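Local coordinates for protein AlkD2 (Streptococcus mutans, PDB 6M9M) that is of unknown function but binds inosine-5'-monophosphate and belongs to the HEAT-like repeat family of DNA glycosylases, at residues A[37-42]-A[63-68]; A[74-79]-A[120-125]; A[132-137]-A[174-179]; A[185-190]-A[196-201]. One frame throughout, in Å; residues are numbered along the deposited sequence.

Overall arrangement
All four contacts join helices, or the turns that follow them, in an all-helical HEAT-like repeat protein, and all are partly buried. Interaction 2, about 8 Å from the chain's centre, is the smallest, a hydroxyl-to-carbonyl bond with a little aliphatic packing. Interactions 1 and 3 lie about 18 Å out, on opposite sides of that centre, and combine apolar packing with a lysine ammonium held by oxygen atoms: carboxylates in interaction 1, an amide and a water in interaction 3. Interaction 4, about 23 Å out, is wholly apolar. Only interaction 3 has exposed touching residues, Asn135 and Lys175. Interactions 1 and 2 touch through Met75, whereas interactions 3 and 4 involve consecutive helices, 177-185 and 192-201, without touching.

Interaction 1 (A[37-42]-A[63-68]); sequences EYIKKL and GYLSKD
Lys40 and Leu65 pass each other at a slant: the CG methylene of Lys40 lies 3.9 Å from CD1 of Leu65 and at a like distance from its CD2, so the lysine stem rests against both branches of the leucine. Beside it Ile39 approaches at about a right angle to the leucine, its CG2 branch 4.0 Å from Leu65 CD1. That methyl is the branch set anti to the backbone N; Ile39 also packs on Leu61 of helix 52-65. Tyr31 of helix 21-32 packs on Leu65. The Lys40 chain runs extended beyond CG, which carries its ammonium past the leucine to the turn that follows helix 52-65. There NZ gives a hydrogen bond of 2.8 Å to OD2 of Asp68, reaching the carboxylate on its anti side and 16° out of its plane. The same nitrogen turns back to its own helix and meets OE2 of Glu37 at 3.0 Å, now on the syn side. A type I beta turn from Leu65 to Asp68 presents the aspartate, closed by the 3.1 Å bond from Asp68 N to Leu65 O. The other carboxylate oxygen, OD1, accepts from the backbone N of Glu70 and so caps the start of helix 69-79. One ammonium therefore stands between two carboxylates whose OE2 (Glu37) and OD2 (Asp68) are 5.0 Å apart; its positive charge would offset their mutual repulsion, and the Asp68 side chain couples helix 36-47 to the N-terminus of helix 69-79 through its two oxygens.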
# COMPACT_ATOMS: atom_id res chain seq x y z
N GLU A 37 -19.68 1.59 -13.01
CA GLU A 37 -19.19 2.31 -14.18
C GLU A 37 -19.32 3.82 -13.99
O GLU A 37 -18.45 4.57 -14.43
CB GLU A 37 -19.90 1.83 -15.45
CG GLU A 37 -20.07 0.31 -15.59
CD GLU A 37 -18.83 -0.50 -15.25
OE1 GLU A 37 -18.98 -1.58 -14.63
OE2 GLU A 37 -17.71 -0.09 -15.61
N TYR A 38 -20.36 4.27 -13.28
CA TYR A 38 -20.46 5.68 -12.90
C TYR A 38 -19.38 6.07 -11.89
O TYR A 38 -18.72 7.11 -12.04
CB TYR A 38 -21.85 5.94 -12.31
CG TYR A 38 -22.01 7.31 -11.68
CD1 TYR A 38 -22.42 8.40 -12.44
CD2 TYR A 38 -21.74 7.52 -10.33
CE1 TYR A 38 -22.58 9.65 -11.86
CE2 TYR A 38 -21.87 8.77 -9.75
CZ TYR A 38 -22.29 9.83 -10.52
OH TYR A 38 -22.44 11.07 -9.94
N ILE A 39 -19.17 5.25 -10.86
CA ILE A 39 -18.18 5.58 -9.83
C ILE A 39 -16.77 5.61 -10.40
O ILE A 39 -15.93 6.37 -9.90
CB ILE A 39 -18.34 4.63 -8.62
CG1 ILE A 39 -19.70 4.88 -7.95
CG2 ILE A 39 -17.22 4.83 -7.61
CD1 ILE A 39 -19.82 6.24 -7.30
N LYS A 40 -16.46 4.81 -11.43
CA LYS A 40 -15.16 4.91 -12.07
C LYS A 40 -14.94 6.31 -12.65
O LYS A 40 -13.86 6.89 -12.49
CB LYS A 40 -15.00 3.85 -13.16
CG LYS A 40 -14.83 2.44 -12.60
CD LYS A 40 -15.01 1.38 -13.66
CE LYS A 40 -15.24 0.03 -13.02
NZ LYS A 40 -15.42 -1.08 -14.00
N LYS A 41 -15.96 6.85 -13.33
CA LYS A 41 -15.84 8.19 -13.89
C LYS A 41 -15.66 9.22 -12.78
O LYS A 41 -14.82 10.13 -12.89
CB LYS A 41 -17.10 8.51 -14.71
CG LYS A 41 -17.35 7.55 -15.86
CD LYS A 41 -18.67 7.84 -16.58
CE LYS A 41 -18.95 6.79 -17.63
NZ LYS A 41 -20.18 7.09 -18.39
N LEU A 42 -16.41 9.08 -11.69
CA LEU A 42 -16.25 9.98 -10.56
C LEU A 42 -14.85 9.89 -9.95
O LEU A 42 -14.25 10.92 -9.61
CB LEU A 42 -17.32 9.66 -9.51
CG LEU A 42 -17.20 10.46 -8.21
CD1 LEU A 42 -17.26 11.97 -8.45
CD2 LEU A 42 -18.27 10.01 -7.23
N GLY A 63 -9.35 1.76 -4.90
CA GLY A 63 -9.23 0.50 -4.17
C GLY A 63 -10.49 -0.34 -4.23
O GLY A 63 -10.44 -1.55 -4.48
N TYR A 64 -11.65 0.28 -3.99
CA TYR A 64 -12.90 -0.47 -4.04
C TYR A 64 -13.21 -0.98 -5.45
O TYR A 64 -13.89 -2.00 -5.60
CB TYR A 64 -14.06 0.38 -3.51
CG TYR A 64 -13.84 0.92 -2.12
CD1 TYR A 64 -13.29 0.14 -1.12
CD2 TYR A 64 -14.15 2.24 -1.82
CE1 TYR A 64 -13.04 0.67 0.15
CE2 TYR A 64 -13.93 2.76 -0.57
CZ TYR A 64 -13.38 2.00 0.41
OH TYR A 64 -13.16 2.57 1.64
N LEU A 65 -12.75 -0.27 -6.48
CA LEU A 65 -13.03 -0.55 -7.88
C LEU A 65 -11.96 -1.41 -8.54
O LEU A 65 -12.07 -1.70 -9.75
CB LEU A 65 -13.08 0.77 -8.64
CG LEU A 65 -14.23 1.72 -8.34
CD1 LEU A 65 -13.85 3.09 -8.89
CD2 LEU A 65 -15.54 1.22 -8.95
N SER A 66 -10.96 -1.85 -7.79
CA SER A 66 -9.73 -2.38 -8.36
C SER A 66 -9.85 -3.77 -8.96
O SER A 66 -8.85 -4.23 -9.54
CB SER A 66 -8.62 -2.35 -7.30
OG SER A 66 -8.96 -3.09 -6.16
N LYS A 67 -11.00 -4.43 -8.92
CA LYS A 67 -11.21 -5.62 -9.75
C LYS A 67 -11.07 -5.28 -11.23
O LYS A 67 -10.68 -6.14 -12.03
CB LYS A 67 -12.59 -6.22 -9.46
CG LYS A 67 -12.95 -7.46 -10.25
CD LYS A 67 -14.36 -7.88 -9.89
CE LYS A 67 -14.84 -9.08 -10.68
NZ LYS A 67 -16.24 -9.44 -10.32
N ASP A 68 -11.36 -4.04 -11.61
CA ASP A 68 -11.15 -3.58 -12.98
C ASP A 68 -9.66 -3.33 -13.19
O ASP A 68 -9.07 -2.46 -12.55
CB ASP A 68 -11.97 -2.31 -13.20
CG ASP A 68 -11.90 -1.79 -14.63
OD1 ASP A 68 -10.90 -2.03 -15.32
OD2 ASP A 68 -12.87 -1.10 -15.03

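Interaction 2 (A[74-79]-A[120-125])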
# COMPACT_ATOMS: atom_id res chain seq x y z
N PHE A 74 -3.93 2.02 -13.24
CA PHE A 74 -3.83 3.45 -12.93
C PHE A 74 -3.28 3.68 -11.52
O PHE A 74 -2.45 4.57 -11.30
CB PHE A 74 -5.18 4.10 -13.12
CG PHE A 74 -5.16 5.60 -13.09
CD1 PHE A 74 -4.93 6.33 -14.24
CD2 PHE A 74 -5.39 6.29 -11.91
CE1 PHE A 74 -4.92 7.72 -14.22
CE2 PHE A 74 -5.39 7.68 -11.89
CZ PHE A 74 -5.16 8.39 -13.05
N MET A 75 -3.70 2.86 -10.55
CA MET A 75 -3.12 2.92 -9.22
C MET A 75 -1.61 2.65 -9.26
O MET A 75 -0.81 3.39 -8.68
CB MET A 75 -3.79 1.88 -8.31
CG MET A 75 -5.23 2.17 -7.92
SD MET A 75 -6.09 0.75 -7.21
CE MET A 75 -4.98 0.27 -5.90
N ARG A 76 -1.23 1.57 -9.94
CA ARG A 76 0.16 1.12 -9.98
C ARG A 76 1.07 2.16 -10.61
O ARG A 76 2.17 2.42 -10.11
CB ARG A 76 0.24 -0.18 -10.78
CG ARG A 76 1.60 -0.87 -10.77
CD ARG A 76 1.64 -2.04 -11.75
NE ARG A 76 1.59 -1.54 -13.11
CZ ARG A 76 1.19 -2.22 -14.18
NH1 ARG A 76 0.79 -3.47 -14.07
NH2 ARG A 76 1.18 -1.62 -15.36
N ASP A 77 0.63 2.76 -11.71
CA ASP A 77 1.52 3.55 -12.54
C ASP A 77 1.29 5.05 -12.47
O ASP A 77 2.20 5.81 -12.81
CB ASP A 77 1.38 3.13 -14.01
CG ASP A 77 1.93 1.75 -14.28
OD1 ASP A 77 2.63 1.18 -13.41
OD2 ASP A 77 1.64 1.24 -15.38
N GLU A 78 0.09 5.51 -12.11
CA GLU A 78 -0.22 6.93 -12.10
C GLU A 78 -0.41 7.49 -10.69
O GLU A 78 0.20 8.50 -10.37
CB GLU A 78 -1.43 7.27 -12.97
CG GLU A 78 -1.36 6.69 -14.37
CD GLU A 78 -0.17 7.16 -15.19
OE1 GLU A 78 0.47 8.18 -14.84
OE2 GLU A 78 0.11 6.51 -16.21
N VAL A 79 -1.20 6.84 -9.83
CA VAL A 79 -1.34 7.34 -8.46
C VAL A 79 0.02 7.32 -7.78
O VAL A 79 0.31 8.17 -6.92
CB VAL A 79 -2.40 6.54 -7.69
CG1 VAL A 79 -2.48 7.04 -6.26
CG2 VAL A 79 -3.76 6.65 -8.38
N LEU A 120 9.48 3.63 -7.09
CA LEU A 120 9.66 3.33 -5.69
C LEU A 120 8.36 3.45 -4.90
O LEU A 120 8.18 2.74 -3.90
CB LEU A 120 10.76 4.23 -5.10
CG LEU A 120 10.45 5.73 -4.97
CD1 LEU A 120 9.77 6.06 -3.65
CD2 LEU A 120 11.69 6.56 -5.15
N HIS A 121 7.44 4.32 -5.33
CA HIS A 121 6.18 4.45 -4.61
C HIS A 121 5.28 3.23 -4.82
O HIS A 121 4.50 2.89 -3.93
CB HIS A 121 5.45 5.72 -5.04
CG HIS A 121 6.18 6.97 -4.68
ND1 HIS A 121 6.98 7.64 -5.58
CD2 HIS A 121 6.27 7.66 -3.52
CE1 HIS A 121 7.52 8.69 -4.99
NE2 HIS A 121 7.11 8.72 -3.74
N THR A 122 5.38 2.59 -5.98
CA THR A 122 4.64 1.35 -6.20
C THR A 122 5.17 0.25 -5.29
O THR A 122 4.40 -0.47 -4.65
CB THR A 122 4.78 0.93 -7.67
OG1 THR A 122 4.36 2.01 -8.53
CG2 THR A 122 3.96 -0.32 -7.98
N ARG A 123 6.50 0.13 -5.20
CA ARG A 123 7.09 -0.90 -4.35
C ARG A 123 6.74 -0.66 -2.89
O ARG A 123 6.37 -1.60 -2.17
CB ARG A 123 8.62 -0.89 -4.53
CG ARG A 123 9.06 -1.16 -5.97
CD ARG A 123 10.52 -1.53 -6.09
NE ARG A 123 11.47 -0.53 -5.63
CZ ARG A 123 11.87 0.52 -6.33
NH1 ARG A 123 11.34 0.77 -7.53
NH2 ARG A 123 12.77 1.33 -5.82
N ARG A 124 6.81 0.60 -2.44
CA ARG A 124 6.50 0.91 -1.05
C ARG A 124 5.02 0.71 -0.75
O ARG A 124 4.67 0.28 0.35
CB ARG A 124 6.94 2.35 -0.72
CG ARG A 124 6.95 2.70 0.77
CD ARG A 124 5.62 3.28 1.24
NE ARG A 124 5.73 3.81 2.59
CZ ARG A 124 4.73 4.34 3.29
NH1 ARG A 124 3.53 4.41 2.75
NH2 ARG A 124 4.94 4.80 4.52
N ALA A 125 4.13 1.00 -1.71
CA ALA A 125 2.71 0.81 -1.45
C ALA A 125 2.41 -0.65 -1.13
O ALA A 125 1.60 -0.95 -0.24
CB ALA A 125 1.87 1.28 -2.62
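Thr122 of helix 120-129 meets the backbone of Arg76 on helix 69-79, where the two CA atoms come within 5.9 Å. On the tight side OG1 of the threonine donates to the carbonyl O of Arg76 over 2.7 Å, approaching in the carbonyl plane with a C=O...donor angle of 156°. The other branch of the same residue, CG2, lies 3.7 Å from CG of Arg76, so the beta-branched side chain fills the narrow approach with a polar and an apolar arm together. Its first torsion (chi1 -55°) places OG1 beside the backbone N and CG2 anti to it. The Arg76 carbonyl also accepts from the hydroxyl of Ser80, next to a widened, pi-type turn at 75-79. Trp114 of helix 108-115 packs on both Arg76 and Thr122.

The looser side is the partly exposed charged end of Arg76, which makes no contact with 120-125. A bend at chi3 (68°) helps bring its guanidinium alongside Asp77, edge on, with a side-on grip: NE to OD1 and NH2 to OD2, each 2.9 Å. Both oxygens lie close to the guanidinium plane, whereas NE reaches OD1 from above the carboxylate plane. NH1 has a further partner in Glu113, which ties the arginine to helix 108-115. Side-by-side packing of helices, here joining 69-79 to 120-129, is the architecture of a HEAT-like repeat solenoid.

Interaction 3 (A[132-137]-A[174-179]); sequences IWTNRP and KKFPDL
Lys175, near the C-terminal end of helix 159-175, reaches across to the short 3-10 segment 133-135. Its CG stands anti to the backbone N (chi1 -153°), and a bend at chi3 (-82°) swings the ammonium to Asn135, where the two side chains cross at about a right angle. NZ donates to OD1 of the asparagine over a fairly long 3.3 Å; the C=O...donor angle is 151°, and the nitrogen is tilted modestly from the carbonyl plane. A water adds a second path: it accepts from Lys175 NZ at 3.1 Å and donates to the carbonyl O of Thr134 at 2.9 Å, so side chain and backbone of the opposing turn are both tied to one ammonium. Asn135 and Lys175 are exposed, which makes this the solvent side of the contact.

The next residue, Phe176, occupies the N-cap position of helix 177-185 and sits at the junction between helices 159-175 and 177-185, consecutive helices of the HEAT-like repeat fold. Here the chemistry turns apolar. CB of Thr134 comes at the ring obliquely, 3.6 Å from CE2 of Phe176, and that ring carbon lies 3.7 Å from OG1 and 4.0 Å from CG2 of the same threonine. All three side-chain atoms of Thr134 thus gather round one ring corner, while the two side chains run antiparallel as they pass. Ile172 also touches the threonine. Further along, the contact broadens beyond the 3-10 segment: Pro143, at the start of helix 143-151, packs against both Phe176 and Leu179.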
# COMPACT_ATOMS: atom_id res chain seq x y z
N ILE A 132 0.37 -5.51 8.95
CA ILE A 132 1.35 -6.55 9.25
C ILE A 132 1.08 -7.74 8.34
O ILE A 132 -0.03 -8.28 8.32
CB ILE A 132 1.23 -6.94 10.74
CG1 ILE A 132 1.57 -5.73 11.61
CG2 ILE A 132 2.09 -8.16 11.03
CD1 ILE A 132 1.26 -5.90 13.11
N TRP A 133 2.07 -8.16 7.55
CA TRP A 133 1.79 -9.10 6.47
C TRP A 133 1.23 -10.41 7.01
O TRP A 133 0.30 -10.98 6.44
CB TRP A 133 3.03 -9.41 5.65
CG TRP A 133 3.48 -8.40 4.63
CD1 TRP A 133 3.78 -7.08 4.83
CD2 TRP A 133 3.76 -8.68 3.26
NE1 TRP A 133 4.22 -6.51 3.64
CE2 TRP A 133 4.20 -7.48 2.67
CE3 TRP A 133 3.67 -9.83 2.46
CZ2 TRP A 133 4.56 -7.40 1.33
CZ3 TRP A 133 4.03 -9.74 1.13
CH2 TRP A 133 4.47 -8.53 0.58
N THR A 134 1.79 -10.91 8.12
CA THR A 134 1.40 -12.20 8.67
C THR A 134 0.12 -12.14 9.49
O THR A 134 -0.28 -13.17 10.04
CB THR A 134 2.57 -12.78 9.46
OG1 THR A 134 3.12 -11.78 10.32
CG2 THR A 134 3.65 -13.27 8.52
N ASN A 135 -0.55 -10.99 9.56
CA ASN A 135 -1.94 -10.93 10.00
C ASN A 135 -2.94 -11.13 8.87
O ASN A 135 -4.14 -11.24 9.12
CB ASN A 135 -2.23 -9.59 10.69
CG ASN A 135 -1.65 -9.50 12.07
OD1 ASN A 135 -1.20 -10.49 12.64
ND2 ASN A 135 -1.66 -8.32 12.63
N ARG A 136 -2.50 -11.16 7.65
CA ARG A 136 -3.44 -11.36 6.55
C ARG A 136 -3.55 -12.83 6.20
O ARG A 136 -2.61 -13.60 6.42
CB ARG A 136 -2.99 -10.57 5.34
CG ARG A 136 -3.33 -9.09 5.59
CD ARG A 136 -2.39 -8.21 5.03
NE ARG A 136 -2.86 -6.83 5.15
CZ ARG A 136 -2.82 -6.09 6.25
NH1 ARG A 136 -2.35 -6.61 7.38
NH2 ARG A 136 -3.20 -4.82 6.20
N PRO A 137 -4.71 -13.22 5.68
CA PRO A 137 -4.85 -14.58 5.15
C PRO A 137 -3.73 -14.94 4.19
O PRO A 137 -3.13 -14.08 3.53
CB PRO A 137 -6.22 -14.55 4.46
CG PRO A 137 -6.98 -13.44 5.16
CD PRO A 137 -5.93 -12.41 5.51
N LYS A 174 7.99 -10.22 15.73
CA LYS A 174 7.38 -10.25 17.06
C LYS A 174 6.53 -11.49 17.25
O LYS A 174 6.37 -11.95 18.37
CB LYS A 174 6.55 -8.98 17.28
CG LYS A 174 7.43 -7.75 17.32
CD LYS A 174 6.63 -6.49 17.06
CE LYS A 174 7.51 -5.28 16.97
NZ LYS A 174 6.80 -4.03 16.66
N LYS A 175 5.99 -12.04 16.16
CA LYS A 175 5.19 -13.25 16.24
C LYS A 175 5.90 -14.47 15.68
O LYS A 175 5.57 -15.59 16.07
CB LYS A 175 3.86 -13.01 15.52
CG LYS A 175 2.69 -13.81 15.99
CD LYS A 175 1.44 -13.41 15.28
CE LYS A 175 0.79 -12.18 15.88
NZ LYS A 175 -0.61 -12.18 15.37
N PHE A 176 6.90 -14.28 14.81
CA PHE A 176 7.65 -15.38 14.20
C PHE A 176 9.14 -15.11 14.37
O PHE A 176 9.89 -15.00 13.39
CB PHE A 176 7.27 -15.53 12.73
CG PHE A 176 5.82 -15.81 12.51
CD1 PHE A 176 5.33 -17.12 12.54
CD2 PHE A 176 4.92 -14.78 12.30
CE1 PHE A 176 3.99 -17.37 12.32
CE2 PHE A 176 3.58 -15.04 12.11
CZ PHE A 176 3.12 -16.33 12.12
N PRO A 177 9.60 -14.98 15.61
CA PRO A 177 11.02 -14.67 15.81
C PRO A 177 11.93 -15.73 15.23
O PRO A 177 12.99 -15.40 14.68
CB PRO A 177 11.15 -14.53 17.33
CG PRO A 177 9.95 -15.23 17.90
CD PRO A 177 8.86 -15.05 16.88
N ASP A 178 11.55 -17.01 15.34
CA ASP A 178 12.40 -18.07 14.81
C ASP A 178 12.62 -17.90 13.30
O ASP A 178 13.75 -17.99 12.81
CB ASP A 178 11.80 -19.44 15.12
CG ASP A 178 11.66 -19.72 16.63
OD1 ASP A 178 12.46 -19.19 17.42
OD2 ASP A 178 10.75 -20.48 17.02
N LEU A 179 11.55 -17.61 12.56
CA LEU A 179 11.69 -17.53 11.11
C LEU A 179 12.45 -16.28 10.68
O LEU A 179 13.21 -16.33 9.71
CB LEU A 179 10.32 -17.55 10.46
CG LEU A 179 9.49 -18.81 10.70
CD1 LEU A 179 8.13 -18.64 10.04
CD2 LEU A 179 10.23 -20.00 10.15
O HOH W 1 -1.16 -13.66 12.76

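Interaction 4 (A[185-190]-A[196-201]); sequences KNWKLE and QVYKLA
Two first torsions set up this contact between Leu189 and Tyr198: at the leucine CG stands anti to the carbonyl carbon (chi1 -63°), and at the tyrosine CG stands anti to the backbone N (chi1 -178°), which swings the phenol ring out from its helix toward the loop. In this HEAT-like repeat protein, the connection that follows helix 177-185 folds back on helix 192-201, the last helix of the chain. Leu189 is the centre of an inverse gamma turn in that connection, and its carbonyl O accepts from the side chain of Asn195.

Leu189 meets the ring at about a right angle. CD1 sits 3.8 Å from the Tyr198 centroid and only 6° off the ring normal, a nearly centred CH-pi contact; CD2 lies on the same face but beyond the rim, beside the CG-CD1 bond, 3.7 Å from CD1 of Tyr198. Trp187 takes a different place, at the edge of the tyrosine ring and near its plane, where its CE3 is 3.9 Å from Tyr198 CD1. One ring is thus met over a face by a leucine and along its rim by an indole.

The benzo end of the indole continues toward the helix backbone, with CZ3 lying 3.9 Å from CA of Tyr198. Elsewhere Trp187 touches Leu169 and Ile194, makes a cation-pi contact with Lys154, and gives its NE1 hydrogen to Glu183. At the far corner CG1 of Val197, arriving near the indole plane, closes to 3.7 Å from CH2 of Trp187.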
# COMPACT_ATOMS: atom_id res chain seq x y z
N LYS A 185 20.03 -14.37 9.45
CA LYS A 185 21.34 -15.01 9.58
C LYS A 185 22.00 -15.22 8.23
O LYS A 185 23.23 -15.29 8.16
CB LYS A 185 21.19 -16.34 10.32
CG LYS A 185 22.51 -16.94 10.80
CD LYS A 185 22.27 -18.28 11.46
CE LYS A 185 23.57 -18.94 11.87
NZ LYS A 185 23.35 -20.35 12.30
N ASN A 186 21.21 -15.32 7.16
CA ASN A 186 21.77 -15.55 5.83
C ASN A 186 22.24 -14.27 5.14
O ASN A 186 22.86 -14.36 4.08
CB ASN A 186 20.72 -16.23 4.94
CG ASN A 186 20.45 -17.66 5.35
OD1 ASN A 186 21.36 -18.39 5.74
ND2 ASN A 186 19.19 -18.07 5.27
N TRP A 187 21.98 -13.10 5.71
CA TRP A 187 22.33 -11.86 5.04
C TRP A 187 23.82 -11.56 5.21
O TRP A 187 24.38 -11.72 6.30
CB TRP A 187 21.54 -10.70 5.64
CG TRP A 187 20.07 -10.73 5.37
CD1 TRP A 187 19.34 -11.76 4.85
CD2 TRP A 187 19.14 -9.67 5.64
NE1 TRP A 187 18.02 -11.39 4.76
CE2 TRP A 187 17.88 -10.12 5.24
CE3 TRP A 187 19.27 -8.38 6.16
CZ2 TRP A 187 16.74 -9.34 5.37
CZ3 TRP A 187 18.13 -7.60 6.26
CH2 TRP A 187 16.89 -8.08 5.88
N LYS A 188 24.44 -11.09 4.14
CA LYS A 188 25.82 -10.59 4.16
C LYS A 188 25.73 -9.07 4.25
O LYS A 188 25.30 -8.41 3.31
CB LYS A 188 26.55 -11.03 2.89
CG LYS A 188 28.00 -10.56 2.83
CD LYS A 188 28.70 -11.09 1.59
CE LYS A 188 30.12 -10.54 1.50
NZ LYS A 188 30.83 -10.98 0.27
N LEU A 189 26.14 -8.51 5.40
CA LEU A 189 25.84 -7.12 5.75
C LEU A 189 26.88 -6.13 5.21
O LEU A 189 27.58 -5.43 5.95
CB LEU A 189 25.70 -6.97 7.26
CG LEU A 189 24.56 -7.75 7.87
CD1 LEU A 189 24.53 -7.45 9.36
CD2 LEU A 189 23.22 -7.42 7.25
N GLU A 190 26.93 -6.04 3.90
CA GLU A 190 27.92 -5.25 3.19
C GLU A 190 27.43 -3.84 2.85
O GLU A 190 28.09 -2.86 3.19
CB GLU A 190 28.29 -6.03 1.93
CG GLU A 190 29.48 -5.56 1.17
CD GLU A 190 29.91 -6.60 0.14
OE1 GLU A 190 29.18 -6.76 -0.87
OE2 GLU A 190 30.94 -7.26 0.35
N GLN A 196 20.90 -0.75 6.90
CA GLN A 196 19.76 0.02 7.37
C GLN A 196 18.56 -0.89 7.64
O GLN A 196 17.89 -0.78 8.68
CB GLN A 196 19.41 1.08 6.32
CG GLN A 196 18.20 1.87 6.71
CD GLN A 196 17.98 3.07 5.84
OE1 GLN A 196 18.27 3.06 4.64
NE2 GLN A 196 17.48 4.15 6.45
N VAL A 197 18.28 -1.79 6.71
CA VAL A 197 17.15 -2.69 6.86
C VAL A 197 17.39 -3.65 8.01
O VAL A 197 16.48 -3.92 8.81
CB VAL A 197 16.92 -3.44 5.53
CG1 VAL A 197 15.86 -4.52 5.69
CG2 VAL A 197 16.52 -2.46 4.41
N TYR A 198 18.61 -4.19 8.12
CA TYR A 198 18.92 -5.14 9.18
C TYR A 198 18.69 -4.54 10.56
O TYR A 198 18.13 -5.21 11.44
CB TYR A 198 20.36 -5.61 9.03
CG TYR A 198 20.76 -6.65 10.06
CD1 TYR A 198 20.56 -7.99 9.82
CD2 TYR A 198 21.33 -6.28 11.27
CE1 TYR A 198 20.91 -8.95 10.75
CE2 TYR A 198 21.70 -7.23 12.22
CZ TYR A 198 21.48 -8.57 11.95
OH TYR A 198 21.84 -9.54 12.87
N LYS A 199 19.11 -3.29 10.78
CA LYS A 199 18.92 -2.69 12.09
C LYS A 199 17.44 -2.61 12.45
O LYS A 199 17.05 -2.92 13.58
CB LYS A 199 19.55 -1.31 12.16
CG LYS A 199 21.05 -1.32 12.23
CD LYS A 199 21.59 0.11 12.32
CE LYS A 199 23.09 0.16 12.52
NZ LYS A 199 23.81 -0.34 11.32
N LEU A 200 16.60 -2.21 11.49
CA LEU A 200 15.17 -2.12 11.78
C LEU A 200 14.59 -3.50 12.07
O LEU A 200 13.76 -3.66 12.97
CB LEU A 200 14.44 -1.51 10.58
CG LEU A 200 14.67 -0.02 10.36
CD1 LEU A 200 14.17 0.42 9.00
CD2 LEU A 200 14.00 0.82 11.44
N ALA A 201 15.00 -4.51 11.30
CA ALA A 201 14.39 -5.83 11.36
C ALA A 201 14.81 -6.67 12.56
O ALA A 201 14.10 -7.63 12.89
CB ALA A 201 14.71 -6.59 10.08